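PDB 2D5W: peptide ABC transporter, peptide-binding protein, which binds oligopeptides, here a pentapeptide, and probably delivers them to an ABC transporter for passage across the membrane. Local coordinates for residues Leu8-Ser13 with Val247-Ile252; Ala12-Arg17 with Ser271-Thr276; Asn552-Arg557 with Gly573-Asn578. All coordinates share one frame; numbering follows the deposited sequence.

Interaction 1: residues Leu8-Ser13 with Val247-Ile252; sequences LVIGAS and VVYRFI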
ATOM      1  N   LEU A   8       1.006 -10.208 -22.752  1.00 11.90           N
ATOM      2  CA  LEU A   8       1.916  -9.917 -21.649  1.00 12.19           C
ATOM      3  C   LEU A   8       1.543 -10.725 -20.409  1.00 11.21           C
ATOM      4  O   LEU A   8       0.474 -10.522 -19.829  1.00 13.79           O
ATOM      5  CB  LEU A   8       1.858  -8.425 -21.316  1.00 12.78           C
ATOM      6  CG  LEU A   8       2.578  -7.950 -20.051  1.00 12.69           C
ATOM      7  CD1 LEU A   8       4.066  -8.229 -20.160  1.00 15.18           C
ATOM      8  CD2 LEU A   8       2.325  -6.467 -19.849  1.00 14.19           C
ATOM      9  N   VAL A   9       2.418 -11.643 -20.008  1.00  9.52           N
ATOM     10  CA  VAL A   9       2.179 -12.463 -18.825  1.00  9.54           C
ATOM     11  C   VAL A   9       3.045 -11.921 -17.693  1.00  8.68           C
ATOM     12  O   VAL A   9       4.273 -11.857 -17.807  1.00  9.28           O
ATOM     13  CB  VAL A   9       2.535 -13.946 -19.085  1.00  9.94           C
ATOM     14  CG1 VAL A   9       2.372 -14.758 -17.806  1.00 12.11           C
ATOM     15  CG2 VAL A   9       1.645 -14.508 -20.184  1.00 12.59           C
ATOM     16  N   ILE A  10       2.389 -11.522 -16.609  1.00  8.26           N
ATOM     17  CA  ILE A  10       3.059 -10.958 -15.445  1.00  8.51           C
ATOM     18  C   ILE A  10       2.953 -11.905 -14.257  1.00  8.56           C
ATOM     19  O   ILE A  10       1.866 -12.376 -13.924  1.00  9.32           O
ATOM     20  CB  ILE A  10       2.429  -9.597 -15.070  1.00  8.22           C
ATOM     21  CG1 ILE A  10       2.540  -8.636 -16.257  1.00  9.86           C
ATOM     22  CG2 ILE A  10       3.109  -9.022 -13.842  1.00  8.56           C
ATOM     23  CD1 ILE A  10       1.753  -7.349 -16.092  1.00 11.23           C
ATOM     24  N   GLY A  11       4.088 -12.183 -13.622  1.00  8.14           N
ATOM     25  CA  GLY A  11       4.095 -13.072 -12.475  1.00  8.88           C
ATOM     26  C   GLY A  11       4.054 -12.329 -11.153  1.00  7.41           C
ATOM     27  O   GLY A  11       4.776 -11.347 -10.957  1.00  8.80           O
ATOM     28  N   ALA A  12       3.212 -12.809 -10.241  1.00  7.40           N
ATOM     29  CA  ALA A  12       3.062 -12.205  -8.920  1.00  7.47           C
ATOM     30  C   ALA A  12       2.973 -13.292  -7.854  1.00  8.04           C
ATOM     31  O   ALA A  12       2.538 -14.410  -8.133  1.00  8.25           O
ATOM     32  CB  ALA A  12       1.805 -11.335  -8.887  1.00  8.48           C
ATOM     33  N   SER A  13       3.375 -12.957  -6.631  1.00  7.81           N
ATOM     34  CA  SER A  13       3.341 -13.916  -5.529  1.00  8.44           C
ATOM     35  C   SER A  13       2.184 -13.688  -4.554  1.00  7.33           C
ATOM     36  O   SER A  13       2.066 -14.392  -3.551  1.00  8.84           O
ATOM     37  CB  SER A  13       4.666 -13.893  -4.766  1.00 10.26           C
ATOM     38  OG  SER A  13       4.912 -12.617  -4.211  1.00 11.14           O
ATOM     39  N   VAL A 247      -3.330  -9.105 -21.272  1.00  9.92           N
ATOM     40  CA  VAL A 247      -2.432  -9.063 -20.122  1.00  9.45           C
ATOM     41  C   VAL A 247      -2.957 -10.087 -19.132  1.00  9.29           C
ATOM     42  O   VAL A 247      -4.137 -10.065 -18.770  1.00 10.45           O
ATOM     43  CB  VAL A 247      -2.422  -7.685 -19.427  1.00 10.31           C
ATOM     44  CG1 VAL A 247      -1.521  -7.733 -18.195  1.00 10.27           C
ATOM     45  CG2 VAL A 247      -1.945  -6.610 -20.394  1.00 11.58           C
ATOM     46  N   VAL A 248      -2.089 -10.993 -18.706  1.00  9.22           N
ATOM     47  CA  VAL A 248      -2.480 -12.016 -17.756  1.00 10.31           C
ATOM     48  C   VAL A 248      -1.555 -12.025 -16.553  1.00  9.15           C
ATOM     49  O   VAL A 248      -0.333 -12.117 -16.698  1.00 10.36           O
ATOM     50  CB  VAL A 248      -2.437 -13.429 -18.389  1.00 10.17           C
ATOM     51  CG1 VAL A 248      -2.780 -14.486 -17.342  1.00 12.12           C
ATOM     52  CG2 VAL A 248      -3.400 -13.508 -19.558  1.00 12.98           C
ATOM     53  N   TYR A 249      -2.140 -11.894 -15.369  1.00  9.09           N
ATOM     54  CA  TYR A 249      -1.379 -11.971 -14.131  1.00  8.46           C
ATOM     55  C   TYR A 249      -1.495 -13.417 -13.666  1.00  8.85           C
ATOM     56  O   TYR A 249      -2.600 -13.955 -13.571  1.00  9.07           O
ATOM     57  CB  TYR A 249      -1.974 -11.056 -13.062  1.00  9.52           C
ATOM     58  CG  TYR A 249      -1.315  -9.704 -12.962  1.00  7.88           C
ATOM     59  CD1 TYR A 249      -0.392  -9.430 -11.949  1.00  8.31           C
ATOM     60  CD2 TYR A 249      -1.610  -8.694 -13.877  1.00  9.23           C
ATOM     61  CE1 TYR A 249       0.216  -8.186 -11.849  1.00  8.98           C
ATOM     62  CE2 TYR A 249      -1.006  -7.448 -13.785  1.00  8.78           C
ATOM     63  CZ  TYR A 249      -0.097  -7.198 -12.773  1.00  9.12           C
ATOM     64  OH  TYR A 249       0.488  -5.956 -12.693  1.00 10.28           O
ATOM     65  N   ARG A 250      -0.355 -14.049 -13.411  1.00  8.37           N
ATOM     66  CA  ARG A 250      -0.308 -15.422 -12.921  1.00  8.51           C
ATOM     67  C   ARG A 250       0.146 -15.347 -11.473  1.00  8.93           C
ATOM     68  O   ARG A 250       1.148 -14.703 -11.163  1.00  9.68           O
ATOM     69  CB  ARG A 250       0.680 -16.258 -13.733  1.00 10.53           C
ATOM     70  CG  ARG A 250       0.141 -16.736 -15.068  1.00 14.98           C
ATOM     71  CD  ARG A 250       1.162 -17.612 -15.773  1.00 17.52           C
ATOM     72  NE  ARG A 250       1.575 -18.743 -14.947  1.00 21.21           N
ATOM     73  CZ  ARG A 250       2.597 -19.544 -15.236  1.00 22.38           C
ATOM     74  NH1 ARG A 250       2.905 -20.550 -14.427  1.00 23.85           N
ATOM     75  NH2 ARG A 250       3.314 -19.334 -16.332  1.00 22.02           N
ATOM     76  N   PHE A 251      -0.596 -16.008 -10.591  1.00  8.46           N
ATOM     77  CA  PHE A 251      -0.297 -15.993  -9.167  1.00  8.18           C
ATOM     78  C   PHE A 251       0.309 -17.289  -8.665  1.00  8.30           C
ATOM     79  O   PHE A 251      -0.272 -18.363  -8.822  1.00  9.10           O
ATOM     80  CB  PHE A 251      -1.576 -15.686  -8.387  1.00  9.13           C
ATOM     81  CG  PHE A 251      -2.241 -14.418  -8.822  1.00  7.87           C
ATOM     82  CD1 PHE A 251      -1.631 -13.190  -8.590  1.00  8.79           C
ATOM     83  CD2 PHE A 251      -3.446 -14.445  -9.517  1.00  9.57           C
ATOM     84  CE1 PHE A 251      -2.203 -12.011  -9.046  1.00  9.73           C
ATOM     85  CE2 PHE A 251      -4.028 -13.263  -9.979  1.00 10.47           C
ATOM     86  CZ  PHE A 251      -3.402 -12.047  -9.741  1.00 10.39           C
ATOM     87  N   ILE A 252       1.489 -17.173  -8.063  1.00  8.53           N
ATOM     88  CA  ILE A 252       2.197 -18.314  -7.490  1.00  8.41           C
ATOM     89  C   ILE A 252       2.625 -17.843  -6.101  1.00  8.60           C
ATOM     90  O   ILE A 252       3.562 -17.056  -5.961  1.00  8.88           O
ATOM     91  CB  ILE A 252       3.415 -18.710  -8.357  1.00  8.98           C
ATOM     92  CG1 ILE A 252       2.941 -19.073  -9.771  1.00 10.41           C
ATOM     93  CG2 ILE A 252       4.139 -19.900  -7.727  1.00  9.53           C
ATOM     94  CD1 ILE A 252       4.062 -19.416 -10.739  1.00 12.13           C
TER

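Interaction 2: residues Ala12-Arg17 with Ser271-Thr276; sequences ASQEPR and SSVSLT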
ATOM      1  N   ALA A  12       3.212 -12.809 -10.241  1.00  7.40           N
ATOM      2  CA  ALA A  12       3.062 -12.205  -8.920  1.00  7.47           C
ATOM      3  C   ALA A  12       2.973 -13.292  -7.854  1.00  8.04           C
ATOM      4  O   ALA A  12       2.538 -14.410  -8.133  1.00  8.25           O
ATOM      5  CB  ALA A  12       1.805 -11.335  -8.887  1.00  8.48           C
ATOM      6  N   SER A  13       3.375 -12.957  -6.631  1.00  7.81           N
ATOM      7  CA  SER A  13       3.341 -13.916  -5.529  1.00  8.44           C
ATOM      8  C   SER A  13       2.184 -13.688  -4.554  1.00  7.33           C
ATOM      9  O   SER A  13       2.066 -14.392  -3.551  1.00  8.84           O
ATOM     10  CB  SER A  13       4.666 -13.893  -4.766  1.00 10.26           C
ATOM     11  OG  SER A  13       4.912 -12.617  -4.211  1.00 11.14           O
ATOM     12  N   GLN A  14       1.345 -12.698  -4.849  1.00  7.41           N
ATOM     13  CA  GLN A  14       0.186 -12.389  -4.020  1.00  7.69           C
ATOM     14  C   GLN A  14      -0.976 -12.098  -4.952  1.00  7.91           C
ATOM     15  O   GLN A  14      -0.778 -11.599  -6.059  1.00  8.89           O
ATOM     16  CB  GLN A  14       0.472 -11.184  -3.125  1.00  7.24           C
ATOM     17  CG  GLN A  14       1.557 -11.471  -2.102  1.00  7.56           C
ATOM     18  CD  GLN A  14       1.893 -10.285  -1.229  1.00  8.61           C
ATOM     19  OE1 GLN A  14       1.086  -9.371  -1.052  1.00  8.52           O
ATOM     20  NE2 GLN A  14       3.090 -10.297  -0.662  1.00  9.44           N
ATOM     21  N   GLU A  15      -2.184 -12.415  -4.503  1.00  8.30           N
ATOM     22  CA  GLU A  15      -3.383 -12.218  -5.309  1.00  8.12           C
ATOM     23  C   GLU A  15      -4.388 -11.309  -4.606  1.00  7.65           C
ATOM     24  O   GLU A  15      -4.567 -11.396  -3.394  1.00  8.31           O
ATOM     25  CB  GLU A  15      -4.029 -13.578  -5.584  1.00  9.05           C
ATOM     26  CG  GLU A  15      -5.230 -13.546  -6.515  1.00  9.43           C
ATOM     27  CD  GLU A  15      -5.723 -14.936  -6.884  1.00 11.09           C
ATOM     28  OE1 GLU A  15      -5.017 -15.924  -6.581  1.00 12.56           O
ATOM     29  OE2 GLU A  15      -6.812 -15.048  -7.489  1.00 10.75           O
ATOM     30  N   PRO A  16      -5.047 -10.415  -5.358  1.00  7.62           N
ATOM     31  CA  PRO A  16      -6.030  -9.528  -4.726  1.00  8.57           C
ATOM     32  C   PRO A  16      -7.157 -10.343  -4.096  1.00  8.27           C
ATOM     33  O   PRO A  16      -7.597 -11.340  -4.666  1.00  9.20           O
ATOM     34  CB  PRO A  16      -6.547  -8.691  -5.893  1.00  9.20           C
ATOM     35  CG  PRO A  16      -5.410  -8.698  -6.867  1.00 11.09           C
ATOM     36  CD  PRO A  16      -4.903 -10.115  -6.793  1.00  9.01           C
ATOM     37  N   ARG A  17      -7.628  -9.925  -2.927  1.00  8.19           N
ATOM     38  CA  ARG A  17      -8.731 -10.631  -2.284  1.00  8.69           C
ATOM     39  C   ARG A  17     -10.036 -10.259  -2.995  1.00  8.06           C
ATOM     40  O   ARG A  17     -10.931 -11.090  -3.143  1.00  9.36           O
ATOM     41  CB  ARG A  17      -8.801 -10.264  -0.802  1.00 10.23           C
ATOM     42  CG  ARG A  17      -9.953 -10.923  -0.036  1.00  9.95           C
ATOM     43  CD  ARG A  17     -10.006 -12.437  -0.238  1.00 10.83           C
ATOM     44  NE  ARG A  17     -11.070 -13.070   0.545  1.00 12.54           N
ATOM     45  CZ  ARG A  17     -10.981 -13.364   1.838  1.00 13.43           C
ATOM     46  NH1 ARG A  17     -12.004 -13.935   2.461  1.00 15.07           N
ATOM     47  NH2 ARG A  17      -9.867 -13.103   2.508  1.00 14.19           N
ATOM     48  N   SER A 271       5.828  -8.632 -11.364  1.00  7.93           N
ATOM     49  CA  SER A 271       5.086  -7.598 -10.661  1.00  8.52           C
ATOM     50  C   SER A 271       5.960  -6.970  -9.581  1.00  8.02           C
ATOM     51  O   SER A 271       7.038  -7.479  -9.266  1.00  8.42           O
ATOM     52  CB  SER A 271       3.859  -8.257 -10.012  1.00  9.49           C
ATOM     53  OG  SER A 271       3.222  -7.434  -9.048  1.00  9.60           O
ATOM     54  N   SER A 272       5.497  -5.861  -9.013  1.00  8.69           N
ATOM     55  CA  SER A 272       6.213  -5.230  -7.915  1.00  8.43           C
ATOM     56  C   SER A 272       6.016  -6.134  -6.688  1.00  7.86           C
ATOM     57  O   SER A 272       6.705  -5.983  -5.682  1.00  9.51           O
ATOM     58  CB  SER A 272       5.657  -3.832  -7.627  1.00  9.26           C
ATOM     59  OG  SER A 272       4.325  -3.886  -7.143  1.00  9.43           O
ATOM     60  N   VAL A 273       5.060  -7.059  -6.778  1.00  7.83           N
ATOM     61  CA  VAL A 273       4.795  -8.008  -5.696  1.00  8.03           C
ATOM     62  C   VAL A 273       5.059  -9.399  -6.267  1.00  6.79           C
ATOM     63  O   VAL A 273       4.143 -10.115  -6.686  1.00  8.30           O
ATOM     64  CB  VAL A 273       3.337  -7.911  -5.188  1.00  8.74           C
ATOM     65  CG1 VAL A 273       3.152  -8.813  -3.978  1.00  9.39           C
ATOM     66  CG2 VAL A 273       3.007  -6.471  -4.825  1.00  9.93           C
ATOM     67  N   SER A 274       6.331  -9.775  -6.284  1.00  8.15           N
ATOM     68  CA  SER A 274       6.730 -11.053  -6.848  1.00  7.81           C
ATOM     69  C   SER A 274       7.899 -11.680  -6.101  1.00  9.37           C
ATOM     70  O   SER A 274       7.708 -12.285  -5.050  1.00 10.37           O
ATOM     71  CB  SER A 274       7.068 -10.872  -8.337  1.00  8.83           C
ATOM     72  OG  SER A 274       8.040  -9.858  -8.536  1.00  8.63           O
ATOM     73  N   LEU A 275       9.101 -11.527  -6.648  1.00  8.29           N
ATOM     74  CA  LEU A 275      10.314 -12.084  -6.062  1.00  9.26           C
ATOM     75  C   LEU A 275      10.935 -11.139  -5.050  1.00  9.34           C
ATOM     76  O   LEU A 275      10.767  -9.924  -5.134  1.00 10.04           O
ATOM     77  CB  LEU A 275      11.338 -12.366  -7.162  1.00 10.65           C
ATOM     78  CG  LEU A 275      10.872 -13.223  -8.338  1.00 10.25           C
ATOM     79  CD1 LEU A 275      11.984 -13.310  -9.381  1.00 11.91           C
ATOM     80  CD2 LEU A 275      10.481 -14.608  -7.845  1.00 10.96           C
ATOM     81  N   THR A 276      11.666 -11.699  -4.095  1.00  9.15           N
ATOM     82  CA  THR A 276      12.322 -10.871  -3.102  1.00 10.24           C
ATOM     83  C   THR A 276      13.745 -10.556  -3.574  1.00  9.71           C
ATOM     84  O   THR A 276      14.255 -11.183  -4.504  1.00  9.24           O
ATOM     85  CB  THR A 276      12.304 -11.544  -1.711  1.00  9.87           C
ATOM     86  OG1 THR A 276      12.850 -12.864  -1.793  1.00 10.43           O
ATOM     87  CG2 THR A 276      10.868 -11.642  -1.205  1.00 11.62           C
TER

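Interaction 3: residues Asn552-Arg557 with Gly573-Asn578; sequences NPYVVR and GYPGWN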
ATOM      1  N   ASN A 552      12.746  -3.226  -5.206  1.00 11.18           N
ATOM      2  CA  ASN A 552      12.038  -4.276  -5.931  1.00 11.92           C
ATOM      3  C   ASN A 552      12.825  -4.810  -7.116  1.00 11.22           C
ATOM      4  O   ASN A 552      13.331  -4.041  -7.934  1.00 11.13           O
ATOM      5  CB  ASN A 552      10.696  -3.775  -6.482  1.00 14.06           C
ATOM      6  CG  ASN A 552       9.674  -3.483  -5.401  1.00 15.18           C
ATOM      7  OD1 ASN A 552       9.605  -4.174  -4.387  1.00 16.94           O
ATOM      8  ND2 ASN A 552       8.849  -2.468  -5.631  1.00 17.55           N
ATOM      9  N   PRO A 553      12.952  -6.140  -7.215  1.00 11.18           N
ATOM     10  CA  PRO A 553      13.683  -6.697  -8.352  1.00 11.06           C
ATOM     11  C   PRO A 553      12.667  -6.936  -9.469  1.00 11.02           C
ATOM     12  O   PRO A 553      11.543  -7.376  -9.212  1.00 10.67           O
ATOM     13  CB  PRO A 553      14.243  -8.000  -7.795  1.00 11.89           C
ATOM     14  CG  PRO A 553      13.165  -8.441  -6.856  1.00 13.11           C
ATOM     15  CD  PRO A 553      12.739  -7.157  -6.168  1.00 12.18           C
ATOM     16  N   TYR A 554      13.045  -6.610 -10.699  1.00 10.22           N
ATOM     17  CA  TYR A 554      12.177  -6.824 -11.849  1.00  9.73           C
ATOM     18  C   TYR A 554      12.898  -7.669 -12.881  1.00  9.56           C
ATOM     19  O   TYR A 554      14.065  -7.418 -13.189  1.00 10.99           O
ATOM     20  CB  TYR A 554      11.758  -5.496 -12.484  1.00  9.65           C
ATOM     21  CG  TYR A 554      10.815  -4.692 -11.626  1.00  9.15           C
ATOM     22  CD1 TYR A 554      11.271  -3.610 -10.879  1.00 11.68           C
ATOM     23  CD2 TYR A 554       9.468  -5.038 -11.535  1.00  9.33           C
ATOM     24  CE1 TYR A 554      10.408  -2.891 -10.061  1.00 11.49           C
ATOM     25  CE2 TYR A 554       8.600  -4.329 -10.720  1.00 10.18           C
ATOM     26  CZ  TYR A 554       9.075  -3.260  -9.988  1.00 10.73           C
ATOM     27  OH  TYR A 554       8.215  -2.558  -9.178  1.00 12.89           O
ATOM     28  N   VAL A 555      12.213  -8.687 -13.390  1.00  8.93           N
ATOM     29  CA  VAL A 555      12.769  -9.562 -14.417  1.00  8.64           C
ATOM     30  C   VAL A 555      11.899  -9.290 -15.632  1.00  8.90           C
ATOM     31  O   VAL A 555      10.684  -9.498 -15.597  1.00 10.64           O
ATOM     32  CB  VAL A 555      12.682 -11.041 -14.004  1.00  8.62           C
ATOM     33  CG1 VAL A 555      13.343 -11.918 -15.066  1.00 10.40           C
ATOM     34  CG2 VAL A 555      13.372 -11.236 -12.660  1.00 10.08           C
ATOM     35  N   VAL A 556      12.527  -8.821 -16.706  1.00  9.09           N
ATOM     36  CA  VAL A 556      11.800  -8.434 -17.906  1.00  8.82           C
ATOM     37  C   VAL A 556      12.346  -9.098 -19.162  1.00  8.27           C
ATOM     38  O   VAL A 556      13.539  -9.010 -19.449  1.00  9.22           O
ATOM     39  CB  VAL A 556      11.865  -6.896 -18.068  1.00  9.01           C
ATOM     40  CG1 VAL A 556      11.037  -6.449 -19.259  1.00 12.16           C
ATOM     41  CG2 VAL A 556      11.383  -6.219 -16.789  1.00 10.52           C
ATOM     42  N   ARG A 557      11.470  -9.749 -19.918  1.00  8.86           N
ATOM     43  CA  ARG A 557      11.898 -10.421 -21.137  1.00  9.08           C
ATOM     44  C   ARG A 557      12.439  -9.427 -22.151  1.00  9.95           C
ATOM     45  O   ARG A 557      11.886  -8.339 -22.334  1.00  9.71           O
ATOM     46  CB  ARG A 557      10.742 -11.190 -21.776  1.00  9.40           C
ATOM     47  CG  ARG A 557      11.203 -12.136 -22.885  1.00 11.96           C
ATOM     48  CD  ARG A 557      10.053 -12.666 -23.721  1.00 13.62           C
ATOM     49  NE  ARG A 557       9.024 -13.331 -22.927  1.00 14.85           N
ATOM     50  CZ  ARG A 557       9.153 -14.527 -22.359  1.00 14.68           C
ATOM     51  NH1 ARG A 557      10.279 -15.219 -22.486  1.00 16.49           N
ATOM     52  NH2 ARG A 557       8.145 -15.041 -21.671  1.00 17.47           N
ATOM     53  N   GLY A 573       5.372   3.530  -6.969  1.00 12.31           N
ATOM     54  CA  GLY A 573       6.604   2.933  -7.434  1.00 14.84           C
ATOM     55  C   GLY A 573       6.479   1.531  -7.976  1.00 16.61           C
ATOM     56  O   GLY A 573       7.085   0.592  -7.459  1.00 20.15           O
ATOM     57  N   TYR A 574       5.664   1.381  -9.005  1.00 14.87           N
ATOM     58  CA  TYR A 574       5.515   0.091  -9.644  1.00 14.90           C
ATOM     59  C   TYR A 574       5.269   0.283 -11.127  1.00 12.72           C
ATOM     60  O   TYR A 574       5.055   1.404 -11.596  1.00 11.69           O
ATOM     61  CB  TYR A 574       4.408  -0.746  -8.978  1.00 15.06           C
ATOM     62  CG  TYR A 574       3.104  -0.050  -8.648  1.00 15.04           C
ATOM     63  CD1 TYR A 574       2.270  -0.566  -7.657  1.00 13.71           C
ATOM     64  CD2 TYR A 574       2.683   1.089  -9.333  1.00 15.24           C
ATOM     65  CE1 TYR A 574       1.051   0.028  -7.353  1.00 14.83           C
ATOM     66  CE2 TYR A 574       1.460   1.692  -9.036  1.00 15.70           C
ATOM     67  CZ  TYR A 574       0.651   1.153  -8.045  1.00 15.45           C
ATOM     68  OH  TYR A 574      -0.559   1.735  -7.746  1.00 18.91           O
ATOM     69  N   PRO A 575       5.357  -0.803 -11.899  1.00 11.08           N
ATOM     70  CA  PRO A 575       5.136  -0.733 -13.342  1.00 11.28           C
ATOM     71  C   PRO A 575       3.646  -0.706 -13.638  1.00 10.77           C
ATOM     72  O   PRO A 575       2.830  -0.915 -12.740  1.00 11.93           O
ATOM     73  CB  PRO A 575       5.799  -2.008 -13.844  1.00 13.05           C
ATOM     74  CG  PRO A 575       5.521  -2.967 -12.737  1.00 16.13           C
ATOM     75  CD  PRO A 575       5.791  -2.153 -11.495  1.00 12.36           C
ATOM     76  N   GLY A 576       3.295  -0.428 -14.890  1.00 10.94           N
ATOM     77  CA  GLY A 576       1.898  -0.425 -15.280  1.00 10.49           C
ATOM     78  C   GLY A 576       1.157   0.898 -15.232  1.00 10.68           C
ATOM     79  O   GLY A 576      -0.046   0.935 -15.488  1.00 11.55           O
ATOM     80  N   TRP A 577       1.865   1.977 -14.913  1.00 10.17           N
ATOM     81  CA  TRP A 577       1.270   3.309 -14.831  1.00 10.98           C
ATOM     82  C   TRP A 577       1.101   3.925 -16.225  1.00 11.00           C
ATOM     83  O   TRP A 577       0.499   4.989 -16.382  1.00 11.54           O
ATOM     84  CB  TRP A 577       2.163   4.210 -13.973  1.00 10.94           C
ATOM     85  CG  TRP A 577       3.583   4.186 -14.436  1.00 10.26           C
ATOM     86  CD1 TRP A 577       4.548   3.280 -14.094  1.00 10.79           C
ATOM     87  CD2 TRP A 577       4.165   5.032 -15.431  1.00 10.54           C
ATOM     88  NE1 TRP A 577       5.691   3.506 -14.822  1.00 10.98           N
ATOM     89  CE2 TRP A 577       5.483   4.576 -15.652  1.00 10.56           C
ATOM     90  CE3 TRP A 577       3.698   6.130 -16.164  1.00 11.22           C
ATOM     91  CZ2 TRP A 577       6.339   5.183 -16.579  1.00 12.78           C
ATOM     92  CZ3 TRP A 577       4.549   6.730 -17.084  1.00 13.83           C
ATOM     93  CH2 TRP A 577       5.853   6.254 -17.282  1.00 13.03           C
ATOM     94  N   ASN A 578       1.645   3.241 -17.229  1.00  9.94           N
ATOM     95  CA  ASN A 578       1.600   3.665 -18.632  1.00 10.48           C
ATOM     96  C   ASN A 578       1.257   2.415 -19.436  1.00 10.40           C
ATOM     97  O   ASN A 578       1.796   2.189 -20.520  1.00 10.15           O
ATOM     98  CB  ASN A 578       2.985   4.164 -19.049  1.00 10.66           C
ATOM     99  CG  ASN A 578       4.045   3.071 -18.961  1.00 10.09           C
ATOM    100  OD1 ASN A 578       3.928   2.144 -18.156  1.00 10.42           O
ATOM    101  ND2 ASN A 578       5.083   3.177 -19.782  1.00 10.59           N
TER
HETATM  102  O   HOH W   1       6.303  -0.639  -5.384  1.00 19.25           O
HETATM  103  O   HOH W   2       9.330  -0.515  -7.942  1.00 26.29           O

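Interaction 1: residues Leu8-Ser13 with Val247-Ile252
Leu-8 to Ala-12 and Val-247 to Phe-251 pair residue for residue as neighbouring parallel strands in the mixed sheet of a periplasmic-binding-protein lobe. Five backbone hydrogen bonds hold them, beginning with Val-248 N on Leu-8 O at 2.8 Å. The last, Ile-252 N on Ala-12 O at 3.0 Å, already lies where the second strand runs into loop.

The tight side of the pair is the sheet face covered by helix 31-40. There Ile-10 and Tyr-249 stand side by side, pointing the same way. A chi1 of -59° puts CG1 of Ile-10 anti to the carbonyl carbon and leaves CG2 anti to the backbone N. CG2 lies over the ring face, 4.0 Å from the centroid of Tyr-249 and offset toward the rim, a CH-pi contact. CD1 of Ile-10 touches Tyr-249 CE2 at 3.6 Å, while CB of Ala-12 sits at the ring edge. The hydroxyl of Tyr-249 bonds to Glu-35 of the helix. An alanine at Tyr-249 would probably leave Glu-35 without that partner and open a gap beside both methyls of Ile-10.

The other face, with Val-9, Val-248 and Arg-250, is partly open to solvent, with fewer side-chain contacts between the two strands, and Gly-11 adds no side chain to it. Arg-250 sends NH2 to Ser-266 OG, and on the way its CD passes CG1 of Val-9 at 3.7 Å.

Interaction 2: residues Ala12-Arg17 with Ser271-Thr276
Ala-12 and Ser-274 bring their CA atoms to 4.4 Å, the nearest backbone approach between two largely irregular segments that meet briefly and then part. Ser-13 N donates to Val-273 O at 2.9 Å, fairly straight at 162° but tilted 25° out of the carbonyl plane. The same oxygen also faces Ala-12 CA at 3.2 Å, a CA-H...O contact. Beyond Gln-14 the first segment turns off and touches nothing of residues 271-276.

The second segment is folded by its own serines. Ser-271 OG accepts from Val-273 N, which makes an ST turn, and Ser-274 OG donates back to Ser-271 O at 2.7 Å. Ser-271 OG is further tied to Glu-35 of helix 31-40. The first segment leaves the end of strand 7-12 and the second follows strand 269-270, and their loops reach the bound pentapeptide, so this is part of the ligand pocket of the periplasmic-binding-protein fold.

Ser-13 adds a side-chain bond: chi1 of 61° sets OG between the backbone N and the carbonyl carbon, and it donates to Ser-274 O at 2.9 Å, in the carbonyl plane on a lone pair. Gln-14 crosses Val-273 at about a right angle, its extended chain running past methyl CG1 of the valine, closest at CD with 3.4 Å. Its amide is gripped at both heads, OE1 by Ser-443 OG and NE2 by the peptide backbone. Ser-272 O takes a hydrogen bond from a basic side chain of the peptide, and Val-273 packs on a basic side chain there too.

Interaction 3: residues Asn552-Arg557 with Gly573-Asn578
Tyr-554 and Pro-575 reach toward each other, tip to tip, in a buried contact; two waters beside it link the strand to Gly-573 O. The tyrosine starts from the strand with CG anti to the carbonyl carbon (chi1 -70°). Its CB, CG and both CD atoms stay short of residues 573-578, as does CE1, so the outer end of the ring does the touching. CE2 meets Pro-575 CD at 3.6 Å and also lies near the proline CG. CZ comes next, 3.8 Å from the same Pro-575 CD. The approach is oblique to the ring. At the tip, OH sits 3.4 Å from Pro-575 CD, with Tyr-574 CA a little farther off.

Strand 552-557 belongs to the long strand 544-557, which pairs antiparallel with strand 293-308, while residues 573-578 form a loop whose Tyr-574 packs on helix 31-40. The contact thus joins this strand, through the side chains of Tyr-554 and Asn-552, to a loop beside the peptide pocket of this binding-protein fold.

Tyr-554 OH is 3.8 Å from Gly-573 O, too far for a direct bond, and a water closes the distance. It lies at the ring edge, in plane, 2.6 Å from Tyr-554 OH, and donates to Gly-573 O. The third grip on this water is Asn-552 ND2, which donates to it at 3.1 Å. A second water also lies between Asn-552 ND2 and Gly-573 O, but its bond to the amide is weak. The other head of that amide, OD1, makes a weak hydrogen bond to a basic side chain of the peptide, and Tyr-574 packs on a basic side chain there too. Gly-573 itself has phi 78° and psi 59°, a conformation in which any side chain would collide with the preceding carbonyl oxygen.

In the fold
All three contacts are largely buried and lie on the same side of the chain's centre, but their chemistry differs. Interaction 1 is regular sheet pairing, with one mostly apolar, buried face and one partly exposed. Interaction 2 continues from the same strand, sharing Ala-12 and Ser-13, and Gly-11 O probably bonds to Ser-271 N; here serine hydroxyls and irregular backbone replace strand pairing as the chain reaches the peptide. Interaction 3 joins the strand 544-557 to another loop, with thin side-chain packing and water in place of direct bonds. It touches interaction 2 through Ser-272, whose CB packs against Tyr-554 and Tyr-574, whereas it stays about 6 Å, nearest atoms, from interaction 1.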